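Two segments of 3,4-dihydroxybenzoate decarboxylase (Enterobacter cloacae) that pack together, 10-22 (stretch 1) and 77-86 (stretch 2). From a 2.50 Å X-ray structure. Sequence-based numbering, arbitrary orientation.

Stretch 1, residues 10-22: SAIALLQRHPGHY
Stretch 2 77-86: ASRERAALLL

Two helices that cross steeply cannot zip together along their lengths; they meet through a few large side chains, and this pair from 3,4-dihydroxybenzoate decarboxylase is a compact example. In stretch 1 a helix that begins earlier in the chain runs through residues 10-16 with phi/psi near -65/-35, then gives way to a type II turn from His 18 to His 21. Gly 20, at phi/psi 111/-12, takes a conformation in which a CB would jam against the preceding carbonyl oxygen. Tyr 22 leaves extended, at -155/133.

In stretch 2, Ser 78 (-170/132, chi1 t) caps the helix that starts at Arg 79: its OG accepts a bond from Arg 81 N at 3.0 Å, nearly straight at 170°. The helix axes run at 114° to each other and approach no closer than 11.1 Å, a gap that side chains must fill. Two points set the register: the CA atoms of Ala 11 and Leu 85 lie 6.8 Å apart, and those of His 21 and Arg 81 lie 6.7 Å apart. The pairing therefore runs in opposite sequence order, and 474 Å² is buried in total.

Leu 84 is the principal bump. Pointing toward stretch 1 with chi1 t and chi2 p, it forks into a hollow lined by Leu 15, His 18 and His 21. Leu 84 CD1 sits over one face of the His 18 ring (chi1 m, chi2 -97°), 3.6 Å from the centroid and 19° off the normal, a CH-pi contact in which a methyl meets the pi cloud. Leu 84 CD2 lies 4.0 Å from His 21 CD2 and 4.3 Å from Leu 15 CD2.

Beside it, Leu 85 (chi1 m, chi2 t) starts sideways but brings its end nearer, so that its CD2 packs 3.9 Å from Ala 11 CB and 3.7 Å from Leu 15 CD2. Leu 15, also m,t, touches three residues; besides the two leucines, its CD1 rests 3.7 Å from Arg 81 CD, an aliphatic part of the arginine. Leu 14 (t,p) points toward stretch 2 and sets its CD2 3.6 Å from Leu 84 O, covering backbone.

The turn adds a polar contact. His 21 (chi1 m, chi2 -79°) points toward the second helix, and Arg 81 NH1 donates to its ND1 at 3.3 Å and 155°, approaching at the ring edge, where the nitrogen lone pair lies. The guanidinium also presents one face to His 21 O. Leucines supply most of the packing, and the bond from Arg 81 NH1 to His 21 ND1 adds a polar tie to the turn.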

# COMPACT_ATOMS: atom_id res chain seq x y z
N SER A 10 12.04 -10.87 -55.69
CA SER A 10 11.44 -12.20 -55.62
C SER A 10 10.47 -12.30 -54.45
O SER A 10 9.54 -13.12 -54.49
CB SER A 10 12.53 -13.27 -55.51
OG SER A 10 13.64 -12.81 -54.77
N ALA A 11 10.65 -11.48 -53.42
CA ALA A 11 9.69 -11.47 -52.31
C ALA A 11 8.40 -10.77 -52.72
O ALA A 11 7.31 -11.24 -52.38
CB ALA A 11 10.31 -10.78 -51.09
N ILE A 12 8.51 -9.66 -53.44
CA ILE A 12 7.32 -8.98 -53.95
C ILE A 12 6.52 -9.91 -54.85
O ILE A 12 5.28 -9.90 -54.85
CB ILE A 12 7.72 -7.68 -54.68
CG1 ILE A 12 8.36 -6.70 -53.70
CG2 ILE A 12 6.52 -7.05 -55.37
CD1 ILE A 12 8.84 -5.42 -54.34
N ALA A 13 7.22 -10.74 -55.63
CA ALA A 13 6.53 -11.68 -56.51
C ALA A 13 5.70 -12.68 -55.72
O ALA A 13 4.61 -13.07 -56.15
CB ALA A 13 7.55 -12.41 -57.39
N LEU A 14 6.19 -13.10 -54.55
CA LEU A 14 5.42 -14.01 -53.72
C LEU A 14 4.18 -13.31 -53.16
O LEU A 14 3.11 -13.92 -53.07
CB LEU A 14 6.28 -14.56 -52.58
CG LEU A 14 5.56 -15.43 -51.56
CD1 LEU A 14 4.88 -16.61 -52.23
CD2 LEU A 14 6.51 -15.91 -50.48
N LEU A 15 4.31 -12.04 -52.77
CA LEU A 15 3.16 -11.31 -52.25
C LEU A 15 2.08 -11.14 -53.31
O LEU A 15 0.89 -11.16 -52.99
CB LEU A 15 3.60 -9.95 -51.71
CG LEU A 15 4.60 -9.96 -50.56
CD1 LEU A 15 4.79 -8.55 -50.02
CD2 LEU A 15 4.15 -10.90 -49.46
N GLN A 16 2.48 -10.97 -54.57
CA GLN A 16 1.49 -10.79 -55.63
C GLN A 16 0.64 -12.04 -55.82
O GLN A 16 -0.50 -11.94 -56.27
CB GLN A 16 2.19 -10.40 -56.93
CG GLN A 16 2.73 -8.97 -56.90
CD GLN A 16 3.69 -8.69 -58.03
OE1 GLN A 16 4.47 -9.55 -58.43
NE2 GLN A 16 3.65 -7.46 -58.55
N ARG A 17 1.17 -13.21 -55.47
CA ARG A 17 0.38 -14.44 -55.53
C ARG A 17 -0.59 -14.57 -54.36
O ARG A 17 -1.37 -15.52 -54.32
CB ARG A 17 1.30 -15.66 -55.58
CG ARG A 17 2.24 -15.67 -56.78
CD ARG A 17 2.74 -17.08 -57.11
NE ARG A 17 3.72 -17.58 -56.14
CZ ARG A 17 5.02 -17.33 -56.19
NH1 ARG A 17 5.52 -16.57 -57.16
NH2 ARG A 17 5.83 -17.83 -55.27
N HIS A 18 -0.56 -13.63 -53.41
CA HIS A 18 -1.49 -13.61 -52.28
C HIS A 18 -2.12 -12.22 -52.24
O HIS A 18 -1.57 -11.30 -51.63
CB HIS A 18 -0.78 -13.94 -50.97
CG HIS A 18 -0.20 -15.32 -50.93
ND1 HIS A 18 -0.86 -16.38 -50.36
CD2 HIS A 18 0.97 -15.80 -51.39
CE1 HIS A 18 -0.11 -17.47 -50.47
NE2 HIS A 18 1.01 -17.14 -51.09
N PRO A 19 -3.27 -12.04 -52.87
CA PRO A 19 -3.87 -10.70 -52.94
C PRO A 19 -4.16 -10.13 -51.56
O PRO A 19 -4.62 -10.83 -50.66
CB PRO A 19 -5.16 -10.93 -53.75
CG PRO A 19 -5.43 -12.40 -53.64
CD PRO A 19 -4.09 -13.05 -53.57
N GLY A 20 -3.88 -8.84 -51.41
CA GLY A 20 -4.07 -8.13 -50.16
C GLY A 20 -2.79 -7.71 -49.48
O GLY A 20 -2.84 -6.90 -48.54
N HIS A 21 -1.64 -8.22 -49.92
CA HIS A 21 -0.37 -7.93 -49.27
C HIS A 21 0.52 -6.99 -50.05
O HIS A 21 1.56 -6.58 -49.53
CB HIS A 21 0.39 -9.24 -49.00
CG HIS A 21 -0.12 -10.01 -47.83
ND1 HIS A 21 0.18 -9.67 -46.53
CD2 HIS A 21 -0.92 -11.10 -47.76
CE1 HIS A 21 -0.41 -10.52 -45.71
NE2 HIS A 21 -1.08 -11.39 -46.43
N TYR A 22 0.15 -6.61 -51.27
CA TYR A 22 0.99 -5.74 -52.08
C TYR A 22 0.12 -4.99 -53.08
O TYR A 22 -0.72 -5.60 -53.75
CB TYR A 22 2.08 -6.53 -52.81
CG TYR A 22 2.96 -5.68 -53.70
CD1 TYR A 22 4.07 -5.02 -53.18
CD2 TYR A 22 2.69 -5.55 -55.05
CE1 TYR A 22 4.87 -4.24 -53.99
CE2 TYR A 22 3.49 -4.78 -55.87
CZ TYR A 22 4.58 -4.13 -55.33
OH TYR A 22 5.38 -3.36 -56.15
N ALA A 77 5.33 -4.62 -42.35
CA ALA A 77 4.28 -4.02 -41.53
C ALA A 77 3.08 -4.94 -41.32
O ALA A 77 1.94 -4.48 -41.35
CB ALA A 77 3.84 -2.70 -42.17
N SER A 78 3.32 -6.23 -41.09
CA SER A 78 2.26 -7.19 -40.84
C SER A 78 2.86 -8.52 -40.37
O SER A 78 3.81 -9.02 -40.97
CB SER A 78 1.41 -7.41 -42.10
OG SER A 78 0.67 -8.61 -42.01
N ARG A 79 2.31 -9.08 -39.30
CA ARG A 79 2.81 -10.37 -38.84
C ARG A 79 2.43 -11.48 -39.81
O ARG A 79 3.23 -12.39 -40.06
CB ARG A 79 2.29 -10.68 -37.43
CG ARG A 79 2.69 -12.05 -36.91
CD ARG A 79 2.20 -12.29 -35.50
NE ARG A 79 3.18 -11.89 -34.50
CZ ARG A 79 3.93 -12.75 -33.82
NH1 ARG A 79 3.80 -14.05 -34.01
NH2 ARG A 79 4.81 -12.30 -32.94
N GLU A 80 1.23 -11.41 -40.38
CA GLU A 80 0.84 -12.37 -41.40
C GLU A 80 1.75 -12.28 -42.61
O GLU A 80 2.23 -13.30 -43.13
CB GLU A 80 -0.62 -12.15 -41.81
CG GLU A 80 -1.65 -12.71 -40.83
CD GLU A 80 -1.84 -11.84 -39.60
OE1 GLU A 80 -1.59 -10.62 -39.69
OE2 GLU A 80 -2.23 -12.38 -38.55
N ARG A 81 2.01 -11.06 -43.08
CA ARG A 81 2.87 -10.88 -44.25
C ARG A 81 4.27 -11.42 -44.00
O ARG A 81 4.85 -12.08 -44.87
CB ARG A 81 2.92 -9.40 -44.64
CG ARG A 81 3.98 -9.07 -45.68
CD ARG A 81 3.53 -7.97 -46.62
NE ARG A 81 3.49 -6.65 -45.99
CZ ARG A 81 2.38 -6.05 -45.57
NH1 ARG A 81 1.20 -6.65 -45.71
NH2 ARG A 81 2.45 -4.86 -45.01
N ALA A 82 4.82 -11.17 -42.81
CA ALA A 82 6.14 -11.69 -42.49
C ALA A 82 6.13 -13.21 -42.43
O ALA A 82 7.08 -13.86 -42.87
CB ALA A 82 6.62 -11.11 -41.16
N ALA A 83 5.06 -13.80 -41.89
CA ALA A 83 4.98 -15.25 -41.82
C ALA A 83 4.85 -15.87 -43.20
O ALA A 83 5.44 -16.91 -43.49
CB ALA A 83 3.81 -15.67 -40.93
N LEU A 84 4.08 -15.23 -44.08
CA LEU A 84 3.97 -15.70 -45.45
C LEU A 84 5.29 -15.57 -46.19
O LEU A 84 5.66 -16.45 -46.98
CB LEU A 84 2.86 -14.93 -46.18
CG LEU A 84 2.72 -15.11 -47.69
CD1 LEU A 84 2.40 -16.56 -48.03
CD2 LEU A 84 1.64 -14.18 -48.21
N LEU A 85 6.02 -14.48 -45.94
CA LEU A 85 7.32 -14.29 -46.56
C LEU A 85 8.37 -15.28 -46.08
O LEU A 85 9.46 -15.33 -46.66
CB LEU A 85 7.82 -12.86 -46.31
CG LEU A 85 7.16 -11.75 -47.13
CD1 LEU A 85 7.51 -10.39 -46.56
CD2 LEU A 85 7.58 -11.86 -48.58
N LEU A 86 8.07 -16.05 -45.04
CA LEU A 86 9.02 -17.03 -44.51
C LEU A 86 8.46 -18.44 -44.47
O LEU A 86 9.19 -19.37 -44.09
CB LEU A 86 9.47 -16.62 -43.10
CG LEU A 86 10.05 -15.21 -42.99
CD1 LEU A 86 10.41 -14.90 -41.55
CD2 LEU A 86 11.26 -15.04 -43.89